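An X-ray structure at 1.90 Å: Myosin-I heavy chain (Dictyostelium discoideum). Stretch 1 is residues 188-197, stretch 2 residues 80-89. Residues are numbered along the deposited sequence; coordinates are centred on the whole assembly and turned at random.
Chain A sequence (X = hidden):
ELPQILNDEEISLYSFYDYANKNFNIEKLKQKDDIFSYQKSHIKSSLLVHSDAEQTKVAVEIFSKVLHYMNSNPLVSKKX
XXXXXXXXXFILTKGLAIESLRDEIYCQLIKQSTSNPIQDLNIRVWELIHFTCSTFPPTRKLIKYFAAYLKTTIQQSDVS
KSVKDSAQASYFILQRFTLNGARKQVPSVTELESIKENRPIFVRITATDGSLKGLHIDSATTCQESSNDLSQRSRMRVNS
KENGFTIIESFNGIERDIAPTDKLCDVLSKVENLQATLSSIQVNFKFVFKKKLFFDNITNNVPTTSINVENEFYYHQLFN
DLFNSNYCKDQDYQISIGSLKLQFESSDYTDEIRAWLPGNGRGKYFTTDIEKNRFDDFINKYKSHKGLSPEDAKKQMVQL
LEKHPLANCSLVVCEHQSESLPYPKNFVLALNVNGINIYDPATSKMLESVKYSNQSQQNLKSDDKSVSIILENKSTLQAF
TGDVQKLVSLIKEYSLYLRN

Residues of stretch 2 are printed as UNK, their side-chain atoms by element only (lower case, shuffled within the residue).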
# COMPACT_ATOMS: atom_id res chain seq x y z
N SER A 188 -3.29 0.95 12.17
CA SER A 188 -3.28 2.33 12.63
C SER A 188 -4.58 2.63 13.36
O SER A 188 -5.55 1.87 13.27
CB SER A 188 -3.19 3.28 11.44
OG SER A 188 -4.29 3.12 10.57
N VAL A 189 -4.64 3.76 14.06
CA VAL A 189 -5.88 4.18 14.70
C VAL A 189 -7.05 4.32 13.71
O VAL A 189 -8.19 3.97 14.02
CB VAL A 189 -5.72 5.51 15.47
CG1 VAL A 189 -7.09 6.01 15.95
CG2 VAL A 189 -4.77 5.32 16.63
N THR A 190 -6.77 4.83 12.52
CA THR A 190 -7.84 5.00 11.54
C THR A 190 -8.46 3.66 11.15
O THR A 190 -9.68 3.53 11.00
CB THR A 190 -7.35 5.72 10.28
OG1 THR A 190 -6.74 6.95 10.65
CG2 THR A 190 -8.53 6.01 9.36
N GLU A 191 -7.61 2.66 10.97
CA GLU A 191 -8.10 1.33 10.63
C GLU A 191 -8.89 0.70 11.79
O GLU A 191 -9.95 0.10 11.58
CB GLU A 191 -6.93 0.43 10.20
CG GLU A 191 -7.35 -1.00 9.82
CD GLU A 191 -6.16 -1.90 9.54
OE1 GLU A 191 -5.01 -1.40 9.44
OE2 GLU A 191 -6.36 -3.12 9.39
N LEU A 192 -8.37 0.83 13.00
CA LEU A 192 -9.04 0.28 14.18
C LEU A 192 -10.43 0.88 14.37
O LEU A 192 -11.37 0.18 14.75
CB LEU A 192 -8.20 0.48 15.45
CG LEU A 192 -6.91 -0.35 15.53
CD1 LEU A 192 -6.05 0.13 16.68
CD2 LEU A 192 -7.24 -1.83 15.70
N GLU A 193 -10.55 2.18 14.10
CA GLU A 193 -11.86 2.84 14.18
C GLU A 193 -12.87 2.20 13.24
O GLU A 193 -14.00 1.92 13.64
CB GLU A 193 -11.71 4.34 13.93
CG GLU A 193 -10.99 5.05 15.07
CD GLU A 193 -10.70 6.52 14.79
OE1 GLU A 193 -10.39 6.87 13.63
OE2 GLU A 193 -10.77 7.32 15.75
N SER A 194 -12.47 1.95 12.00
CA SER A 194 -13.31 1.25 11.04
C SER A 194 -13.64 -0.19 11.47
O SER A 194 -14.79 -0.62 11.40
CB SER A 194 -12.64 1.22 9.66
OG SER A 194 -12.55 2.52 9.12
N ILE A 195 -12.62 -0.94 11.88
CA ILE A 195 -12.83 -2.31 12.32
C ILE A 195 -13.83 -2.34 13.47
O ILE A 195 -14.77 -3.14 13.46
CB ILE A 195 -11.51 -2.97 12.79
CG1 ILE A 195 -10.55 -3.11 11.60
CG2 ILE A 195 -11.79 -4.34 13.42
CD1 ILE A 195 -9.13 -3.48 12.02
N LYS A 196 -13.61 -1.48 14.46
CA LYS A 196 -14.48 -1.43 15.64
C LYS A 196 -15.93 -1.31 15.21
O LYS A 196 -16.79 -2.05 15.71
CB LYS A 196 -14.09 -0.25 16.55
CG LYS A 196 -15.03 -0.04 17.75
CD LYS A 196 -14.42 0.90 18.80
CE LYS A 196 -15.47 1.75 19.52
NZ LYS A 196 -16.77 1.05 19.76
N GLU A 197 -16.20 -0.41 14.27
CA GLU A 197 -17.57 -0.15 13.82
C GLU A 197 -18.01 -1.04 12.67
O GLU A 197 -19.05 -0.79 12.07
CB GLU A 197 -17.74 1.31 13.41
CG GLU A 197 -17.25 2.33 14.42
CD GLU A 197 -17.63 3.75 14.03
OE1 GLU A 197 -16.80 4.67 14.19
OE2 GLU A 197 -18.78 3.94 13.56
N UNK A 80 -9.73 10.94 22.86
CA UNK A 80 -8.31 10.61 22.79
C UNK A 80 -8.09 9.22 22.20
O UNK A 80 -7.65 8.30 22.89
o UNK A 80 -5.60 11.01 25.24
o UNK A 80 -5.59 10.44 23.11
c UNK A 80 -6.19 10.71 24.18
c UNK A 80 -7.70 10.67 24.20
N UNK A 81 -8.40 9.06 20.90
CA UNK A 81 -8.31 7.76 20.22
C UNK A 81 -6.98 7.05 20.46
O UNK A 81 -6.95 5.83 20.56
c UNK A 81 -8.86 10.12 19.99
c UNK A 81 -9.30 9.36 18.76
c UNK A 81 -8.46 8.13 18.74
N UNK A 82 -5.90 7.82 20.55
CA UNK A 82 -4.59 7.23 20.78
C UNK A 82 -4.54 6.52 22.13
O UNK A 82 -4.00 5.42 22.25
c UNK A 82 -3.51 8.29 20.71
N UNK A 83 -5.11 7.15 23.15
CA UNK A 83 -5.17 6.55 24.48
C UNK A 83 -6.13 5.36 24.49
O UNK A 83 -5.81 4.29 25.02
o UNK A 83 -4.73 6.27 27.26
c UNK A 83 -5.61 7.61 25.50
o UNK A 83 -6.54 7.44 27.68
c UNK A 83 -5.63 7.07 26.92
N UNK A 84 -7.30 5.55 23.90
CA UNK A 84 -8.31 4.50 23.84
C UNK A 84 -7.79 3.20 23.22
O UNK A 84 -8.15 2.11 23.65
c UNK A 84 -11.90 2.38 21.69
c UNK A 84 -10.63 4.00 22.95
c UNK A 84 -10.86 3.30 21.77
c UNK A 84 -9.51 4.99 23.04
c UNK A 84 -12.72 2.16 22.79
c UNK A 84 -11.45 3.77 24.04
c UNK A 84 -12.49 2.86 23.97
N UNK A 85 -6.96 3.32 22.20
CA UNK A 85 -6.46 2.15 21.48
C UNK A 85 -5.12 1.63 21.97
O UNK A 85 -4.66 0.57 21.53
c UNK A 85 -6.42 2.41 19.98
c UNK A 85 -8.56 1.29 19.29
c UNK A 85 -7.80 2.45 19.38
c UNK A 85 -9.84 1.32 18.77
c UNK A 85 -9.63 3.67 18.40
c UNK A 85 -10.37 2.51 18.32
c UNK A 85 -8.36 3.64 18.93
o UNK A 85 -11.62 2.54 17.78
N UNK A 86 -4.48 2.37 22.88
CA UNK A 86 -3.17 1.96 23.38
C UNK A 86 -3.11 0.52 23.92
O UNK A 86 -2.15 -0.20 23.62
o UNK A 86 -3.43 3.07 25.54
c UNK A 86 -2.61 2.98 24.39
N UNK A 87 -4.11 0.10 24.71
CA UNK A 87 -4.03 -1.31 25.14
C UNK A 87 -4.16 -2.28 23.96
O UNK A 87 -3.57 -3.36 23.99
c UNK A 87 -5.22 -1.46 26.09
c UNK A 87 -5.30 0.78 25.25
c UNK A 87 -6.17 -0.37 25.70
N UNK A 88 -4.94 -1.90 22.95
CA UNK A 88 -5.08 -2.71 21.74
C UNK A 88 -3.76 -2.82 20.97
O UNK A 88 -3.34 -3.91 20.56
c UNK A 88 -6.27 -2.96 19.52
c UNK A 88 -7.53 -2.20 21.52
c UNK A 88 -6.19 -2.16 20.81
N UNK A 89 -3.08 -1.69 20.80
CA UNK A 89 -1.78 -1.66 20.13
C UNK A 89 -0.78 -2.56 20.84
O UNK A 89 0.01 -3.26 20.21
c UNK A 89 -2.03 0.72 19.20
c UNK A 89 -1.25 -0.22 20.10
c UNK A 89 -2.49 1.40 16.82
n UNK A 89 -1.64 2.60 16.61
c UNK A 89 -1.87 0.35 17.74

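Position 80 carries two carbons, the second bearing two oxygens, and it lies out of reach of stretch 1. That is the carboxylate of an aspartate, D80. It suits the N-cap of a helix, where backbone NH groups lack partners: its OD1 accepts a weak capping bond from the N of position 83 at 3.3 Å.

At position 81 three carbons close a ring onto the backbone N, and the CB packs 3.8 Å from V189 CG1, so this is proline, P81. Proline is well tolerated in the first turn, where its nitrogen needs no acceptor.

Position 82 has a single carbon, pointing away from stretch 1: alanine, A82, a small helix former on an exposed surface.

Position 83 again shows two carbons and two terminal oxygens, and makes no contact with stretch 1. It is D83, an acid near the helix N-terminus, where negative charge is favourable.

Position 84 has one carbon and then a ring of six carbons without a heteroatom, whose edge meets K196 CD: phenylalanine, F84. The ring is buried, with CE2 4.1 Å from K196 CD.

Position 85 has the same carbon framework plus one oxygen on the ring; L192 CB lies over one ring face, and the oxygen reaches E193 and K196. It is tyrosine, Y85. L192 CB is 4.0 Å from the ring centroid, in a CH-pi contact. The ring sits as a knob among V189, L192, E193 and K196, while OH extends to 3.4 Å from K196 CD, a contact without a hydrogen bond across the stretches.

Position 86 has one carbon and one oxygen: serine, S86. Out of reach of stretch 1, its OG turns back to donate to D83 O at 2.7 Å.

Position 87 repeats the three-carbon ring on N, giving P87. Lacking an NH, it cannot bond to the preceding turn, and the helix is kinked here.

Position 88 has one carbon carrying two more, one of which touches L192 CD2: valine, V88, a compact buried side chain whose CG1 lies 4.1 Å from L192 CD2.

Position 89 has four carbons in a row ending in nitrogen, and the chain packs on L192 CD1: lysine, K89. Its CE lies 3.8 Å from L192 CD1, while NZ finds its hydrogen bonding elsewhere in the structure.

The two helices cross at 79°, their axes approaching to 10.7 Å, and the two stretches bury 462 Å², both sides summed. No hydrogen bond joins the stretches; shape and apolar packing make the contact. Y85 is the knob, the hole is formed by one side of helix 189-196, and P81, F84, V88 and K89 add further packing around it.

Stretch 2 (80-89) DPADFYSPVK
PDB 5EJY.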